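Local coordinates for prophage Lp1 protein 11 (Lactobacillus plantarum WCFS1, PDB 3B7H) that probably binds DNA through a Cro/C1-type helix-turn-helix domain, as phage repressors and related regulators do, and is seen as a dimer, at residues 6-11 with 65-70; 14-19 with 58-63. One frame throughout, in Å; residues are numbered along the deposited sequence.

Interaction 1: 6-11 with 65-70; sequences EFVSEH and HDFFDF
A histidine ring lies flat on a phenylalanine ring here: His11 and Phe70 stack face to face, with planes at 14°. Their centroids are 3.7 Å apart. The side chains reach toward each other and overlap, each CB lying over the other ring, His11 CB 3.8 Å from the Phe70 centroid. His11 CG stands anti to the backbone N, pointing the imidazole off helix 4-18, while Phe70 takes the crowded first torsion (chi1 69°) that turns its ring face to the imidazole. With its edge, the imidazole meets Phe67 in a T-shaped pair, planes at 77°, so His11 joins two phenylalanines into an aromatic cluster. The touching atom is His11 CD2, which stands over the Phe67 face, offset toward the rim and 3.8 Å from Phe67 CE1. Histidine suits this place because it stacks like an aromatic yet keeps a polar tip: His11 NE2 binds a water at 2.8 Å, which donates to Asp66 O. One turn earlier on the helix, beta-branched Val8 lays CG1 3.8 Å from Phe67 CZ and CG2 on Phe68 CE1. Past the helix end at Phe67, the chain thus folds back against helix 4-18. Phe68 meets Phe68 of the second subunit, and Ile53 of helix 50-60 packs on Val8, Phe67 and Phe68.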
loop_
_atom_site.group_PDB
_atom_site.type_symbol
_atom_site.label_atom_id
_atom_site.label_comp_id
_atom_site.label_asym_id
_atom_site.label_seq_id
_atom_site.Cartn_x
_atom_site.Cartn_y
_atom_site.Cartn_z
ATOM N N GLU A 6 9.944 0.786 -6.182
ATOM C CA GLU A 6 10.232 0.513 -7.585
ATOM C C GLU A 6 9.144 -0.331 -8.262
ATOM O O GLU A 6 8.685 -0.007 -9.366
ATOM C CB GLU A 6 11.624 -0.130 -7.700
ATOM C CG GLU A 6 12.686 0.891 -7.407
ATOM C CD GLU A 6 14.102 0.339 -7.237
ATOM O OE1 GLU A 6 14.288 -0.833 -6.814
ATOM O OE2 GLU A 6 15.035 1.124 -7.525
ATOM N N PHE A 7 8.688 -1.392 -7.617
ATOM C CA PHE A 7 7.599 -2.162 -8.212
ATOM C C PHE A 7 6.376 -1.278 -8.418
ATOM O O PHE A 7 5.770 -1.278 -9.491
ATOM C CB PHE A 7 7.177 -3.338 -7.337
ATOM C CG PHE A 7 8.026 -4.562 -7.488
ATOM C CD1 PHE A 7 8.159 -5.174 -8.701
ATOM C CD2 PHE A 7 8.662 -5.114 -6.398
ATOM C CE1 PHE A 7 8.915 -6.321 -8.843
ATOM C CE2 PHE A 7 9.450 -6.269 -6.532
ATOM C CZ PHE A 7 9.557 -6.870 -7.746
ATOM N N VAL A 8 6.028 -0.521 -7.390
ATOM C CA VAL A 8 4.823 0.288 -7.431
ATOM C C VAL A 8 4.924 1.425 -8.445
ATOM O O VAL A 8 4.002 1.668 -9.228
ATOM C CB VAL A 8 4.471 0.823 -6.002
ATOM C CG1 VAL A 8 3.462 1.964 -6.073
ATOM C CG2 VAL A 8 3.943 -0.344 -5.139
ATOM N N SER A 9 6.041 2.144 -8.428
ATOM C CA SER A 9 6.181 3.286 -9.293
ATOM C C SER A 9 6.274 2.852 -10.749
ATOM O O SER A 9 5.721 3.518 -11.627
ATOM C CB SER A 9 7.361 4.163 -8.845
ATOM O OG SER A 9 8.582 3.455 -8.897
ATOM N N GLU A 10 6.921 1.715 -11.023
ATOM C CA GLU A 10 6.971 1.214 -12.386
ATOM C C GLU A 10 5.585 0.804 -12.872
ATOM O O GLU A 10 5.229 1.056 -14.027
ATOM C CB GLU A 10 7.956 0.054 -12.531
ATOM C CG GLU A 10 9.373 0.562 -12.521
ATOM C CD GLU A 10 10.464 -0.525 -12.490
ATOM O OE1 GLU A 10 10.160 -1.706 -12.800
ATOM O OE2 GLU A 10 11.636 -0.148 -12.157
ATOM N N HIS A 11 4.790 0.193 -12.004
ATOM C CA HIS A 11 3.440 -0.209 -12.402
ATOM C C HIS A 11 2.585 1.018 -12.672
ATOM O O HIS A 11 1.834 1.091 -13.655
ATOM C CB HIS A 11 2.777 -1.055 -11.302
ATOM C CG HIS A 11 1.481 -1.650 -11.721
ATOM N ND1 HIS A 11 1.373 -2.491 -12.802
ATOM C CD2 HIS A 11 0.231 -1.501 -11.231
ATOM C CE1 HIS A 11 0.112 -2.850 -12.950
ATOM N NE2 HIS A 11 -0.598 -2.268 -12.002
ATOM N N HIS A 65 -7.280 -2.007 -5.024
ATOM C CA HIS A 65 -7.316 -3.451 -5.239
ATOM C C HIS A 65 -6.873 -3.828 -6.642
ATOM O O HIS A 65 -6.005 -4.693 -6.809
ATOM C CB HIS A 65 -8.728 -3.948 -4.965
ATOM C CG HIS A 65 -8.936 -5.396 -5.227
ATOM N ND1 HIS A 65 -8.219 -6.383 -4.589
ATOM C CD2 HIS A 65 -9.838 -6.029 -5.998
ATOM C CE1 HIS A 65 -8.655 -7.568 -4.981
ATOM N NE2 HIS A 65 -9.634 -7.380 -5.843
ATOM N N ASP A 66 -7.458 -3.179 -7.649
ATOM C CA ASP A 66 -7.072 -3.436 -9.041
ATOM C C ASP A 66 -5.648 -2.980 -9.374
ATOM O O ASP A 66 -4.918 -3.683 -10.108
ATOM C CB ASP A 66 -8.066 -2.811 -10.012
ATOM C CG ASP A 66 -9.359 -3.642 -10.151
ATOM O OD1 ASP A 66 -9.376 -4.845 -9.788
ATOM O OD2 ASP A 66 -10.362 -3.083 -10.627
ATOM N N PHE A 67 -5.247 -1.841 -8.814
ATOM C CA PHE A 67 -3.860 -1.388 -8.919
ATOM C C PHE A 67 -2.870 -2.514 -8.587
ATOM O O PHE A 67 -1.875 -2.693 -9.271
ATOM C CB PHE A 67 -3.597 -0.179 -8.007
ATOM C CG PHE A 67 -2.170 0.287 -8.046
ATOM C CD1 PHE A 67 -1.754 1.176 -9.009
ATOM C CD2 PHE A 67 -1.236 -0.245 -7.185
ATOM C CE1 PHE A 67 -0.425 1.571 -9.095
ATOM C CE2 PHE A 67 0.099 0.126 -7.261
ATOM C CZ PHE A 67 0.511 1.027 -8.220
ATOM N N PHE A 68 -3.163 -3.294 -7.564
ATOM C CA PHE A 68 -2.237 -4.287 -7.083
ATOM C C PHE A 68 -2.382 -5.649 -7.749
ATOM O O PHE A 68 -1.771 -6.613 -7.283
ATOM C CB PHE A 68 -2.354 -4.431 -5.565
ATOM C CG PHE A 68 -1.570 -3.395 -4.788
ATOM C CD1 PHE A 68 -0.184 -3.428 -4.782
ATOM C CD2 PHE A 68 -2.216 -2.411 -4.060
ATOM C CE1 PHE A 68 0.543 -2.498 -4.081
ATOM C CE2 PHE A 68 -1.478 -1.469 -3.353
ATOM C CZ PHE A 68 -0.106 -1.521 -3.361
ATOM N N ASP A 69 -3.156 -5.735 -8.834
ATOM C CA ASP A 69 -3.322 -6.976 -9.571
ATOM C C ASP A 69 -2.187 -7.114 -10.557
ATOM O O ASP A 69 -2.403 -7.099 -11.775
ATOM C CB ASP A 69 -4.680 -6.991 -10.276
ATOM C CG ASP A 69 -5.065 -8.357 -10.848
ATOM O OD1 ASP A 69 -4.349 -9.381 -10.619
ATOM O OD2 ASP A 69 -6.129 -8.386 -11.543
ATOM N N PHE A 70 -0.970 -7.240 -10.025
ATOM C CA PHE A 70 0.235 -7.536 -10.818
ATOM C C PHE A 70 1.253 -8.166 -9.913
ATOM O O PHE A 70 1.186 -7.962 -8.708
ATOM C CB PHE A 70 0.846 -6.286 -11.463
ATOM C CG PHE A 70 1.471 -5.325 -10.494
ATOM C CD1 PHE A 70 2.837 -5.246 -10.368
ATOM C CD2 PHE A 70 0.683 -4.466 -9.733
ATOM C CE1 PHE A 70 3.425 -4.356 -9.494
ATOM C CE2 PHE A 70 1.257 -3.577 -8.855
ATOM C CZ PHE A 70 2.632 -3.502 -8.747
HETATM O O HOH W 1 -3.294 -2.848 -12.186
#

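Interaction 2: 14-19 with 58-63; sequences ELITQQ and GTLGIS
The last turn of helix 4-18 and the C-terminal end of helix 50-60 pack together in the Cro/C1-type helix-turn-helix domain, with a Schellman motif ending helix 50-60 at Gly61. Its positive phi (74°) is readily adopted by glycine, and Gly61 N bonds back to Gly58 O. The chain then turns into an extended link that carries Ile62, and Ser63 caps the next helix by accepting a bond from Asp66 N.

The apolar part of the contact is built on Leu60, which points at helix 4-18 and parts its two methyls between neighbours there. Leu60 CD1 reaches Leu15 CB at 4.1 Å. Leu60 CD2 lies against the Gln19 amide, 3.8 Å from Gln19 NE2, and is only loosely near Ile16 CG1, at 4.4 Å. A leucine serves well at this point, since its forked end can meet two residues one helix turn apart. Beside it, Leu15 and Ile62 cross obliquely. The crowded first torsion of Ile62 (chi1 61°) and its extended chi2 carry CD1 to Leu15 CD1, and the methyls are pressed to 3.5 Å, tighter than usual for two carbons. Ile16 also packs on Ile23 and Val26 of helix 23-30, while Leu21 in the intervening loop touches both Ile16 and Leu60.

The polar part belongs to Gln19, the first residue past helix 4-18, on the exposed border of the contact. Its chain is extended beyond CG, long enough to reach the end of helix 50-60. Glutamine thus combines reach with a donor for a carbonyl at a helix end. Gln19 NE2 donates to Leu60 O at 2.6 Å, nearly straight at 166°, arriving in the carbonyl plane on a lone pair.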
loop_
_atom_site.group_PDB
_atom_site.type_symbol
_atom_site.label_atom_id
_atom_site.label_comp_id
_atom_site.label_asym_id
_atom_site.label_seq_id
_atom_site.Cartn_x
_atom_site.Cartn_y
_atom_site.Cartn_z
ATOM N N GLU A 14 3.381 2.498 -15.951
ATOM C CA GLU A 14 2.722 1.749 -17.009
ATOM C C GLU A 14 1.260 2.121 -17.171
ATOM O O GLU A 14 0.792 2.276 -18.280
ATOM C CB GLU A 14 2.734 0.268 -16.740
ATOM C CG GLU A 14 4.066 -0.445 -16.780
ATOM C CD GLU A 14 3.914 -1.954 -16.429
ATOM O OE1 GLU A 14 2.746 -2.372 -16.121
ATOM O OE2 GLU A 14 4.942 -2.713 -16.498
ATOM N N LEU A 15 0.531 2.202 -16.068
ATOM C CA LEU A 15 -0.881 2.566 -16.110
ATOM C C LEU A 15 -1.140 3.998 -16.574
ATOM O O LEU A 15 -2.087 4.241 -17.321
ATOM C CB LEU A 15 -1.555 2.369 -14.755
ATOM C CG LEU A 15 -1.655 0.965 -14.168
ATOM C CD1 LEU A 15 -2.318 1.034 -12.798
ATOM C CD2 LEU A 15 -2.394 0.015 -15.092
ATOM N N ILE A 16 -0.349 4.939 -16.086
ATOM C CA ILE A 16 -0.406 6.342 -16.521
ATOM C C ILE A 16 -0.204 6.438 -18.024
ATOM O O ILE A 16 -0.957 7.121 -18.735
ATOM C CB ILE A 16 0.696 7.155 -15.833
ATOM C CG1 ILE A 16 0.338 7.422 -14.381
ATOM C CG2 ILE A 16 0.943 8.496 -16.523
ATOM C CD1 ILE A 16 1.440 8.178 -13.586
ATOM N N THR A 17 0.816 5.742 -18.505
ATOM C CA THR A 17 1.182 5.744 -19.920
ATOM C C THR A 17 0.086 5.127 -20.803
ATOM O O THR A 17 -0.229 5.643 -21.886
ATOM C CB THR A 17 2.523 5.003 -20.115
ATOM O OG1 THR A 17 3.529 5.689 -19.369
ATOM C CG2 THR A 17 2.946 4.987 -21.565
ATOM N N GLN A 18 -0.500 4.033 -20.336
ATOM C CA GLN A 18 -1.661 3.448 -21.027
ATOM C C GLN A 18 -2.847 4.414 -21.119
ATOM O O GLN A 18 -3.594 4.354 -22.070
ATOM C CB GLN A 18 -2.083 2.122 -20.373
ATOM C CG GLN A 18 -1.041 1.013 -20.561
ATOM C CD GLN A 18 -1.404 -0.303 -19.872
ATOM O OE1 GLN A 18 -2.457 -0.424 -19.203
ATOM N NE2 GLN A 18 -0.523 -1.315 -20.042
ATOM N N GLN A 19 -2.993 5.339 -20.177
ATOM C CA GLN A 19 -4.098 6.288 -20.240
ATOM C C GLN A 19 -3.741 7.566 -20.983
ATOM O O GLN A 19 -4.529 8.508 -20.982
ATOM C CB GLN A 19 -4.627 6.634 -18.837
ATOM C CG GLN A 19 -5.445 5.531 -18.181
ATOM C CD GLN A 19 -6.426 6.044 -17.139
ATOM O OE1 GLN A 19 -6.914 7.186 -17.207
ATOM N NE2 GLN A 19 -6.737 5.193 -16.174
ATOM N N GLY A 58 -7.397 7.148 -7.736
ATOM C CA GLY A 58 -8.596 7.947 -7.913
ATOM C C GLY A 58 -8.558 8.686 -9.234
ATOM O O GLY A 58 -9.541 8.703 -9.989
ATOM N N THR A 59 -7.413 9.291 -9.513
ATOM C CA THR A 59 -7.186 10.051 -10.743
ATOM C C THR A 59 -7.240 9.150 -11.960
ATOM O O THR A 59 -7.723 9.550 -13.022
ATOM C CB THR A 59 -5.808 10.734 -10.718
ATOM O OG1 THR A 59 -5.769 11.675 -9.644
ATOM C CG2 THR A 59 -5.531 11.448 -12.018
ATOM N N LEU A 60 -6.730 7.936 -11.796
ATOM C CA LEU A 60 -6.729 6.948 -12.858
ATOM C C LEU A 60 -8.077 6.269 -13.070
ATOM O O LEU A 60 -8.264 5.620 -14.098
ATOM C CB LEU A 60 -5.676 5.896 -12.575
ATOM C CG LEU A 60 -4.239 6.366 -12.767
ATOM C CD1 LEU A 60 -3.342 5.212 -12.435
ATOM C CD2 LEU A 60 -3.981 6.841 -14.198
ATOM N N GLY A 61 -9.012 6.415 -12.113
ATOM C CA GLY A 61 -10.319 5.755 -12.188
ATOM C C GLY A 61 -10.270 4.258 -11.896
ATOM O O GLY A 61 -11.107 3.497 -12.356
ATOM N N ILE A 62 -9.273 3.830 -11.135
ATOM C CA ILE A 62 -9.149 2.435 -10.761
ATOM C C ILE A 62 -9.160 2.338 -9.248
ATOM O O ILE A 62 -8.852 3.313 -8.564
ATOM C CB ILE A 62 -7.848 1.798 -11.298
ATOM C CG1 ILE A 62 -6.608 2.482 -10.744
ATOM C CG2 ILE A 62 -7.793 1.863 -12.825
ATOM C CD1 ILE A 62 -5.316 1.846 -11.243
ATOM N N SER A 63 -9.492 1.148 -8.748
ATOM C CA SER A 63 -9.439 0.815 -7.318
ATOM C C SER A 63 -8.011 0.405 -6.967
ATOM O O SER A 63 -7.284 -0.090 -7.831
ATOM C CB SER A 63 -10.397 -0.327 -6.975
ATOM O OG SER A 63 -9.935 -1.577 -7.455
#

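In the fold
Both interactions use helix 4-18, interaction 1 toward its start and interaction 2 at its end, with centres about 11 Å apart. Their partners also follow each other in the chain: helix 50-60 ends in interaction 2, and helix 64-67 leads on into interaction 1. Interaction 2 is therefore nested inside the loop that interaction 1 closes. The two join directly where Phe67 packs on Leu15 and Ile62, making one continuous apolar seam. The first helix is thus tied to the last part of this small all-helical domain; helices 23-30 and 34-41, between them in sequence, probably form the helix-turn-helix. Interaction 1 forms part of the dimer interface, interaction 2 lies at its margin.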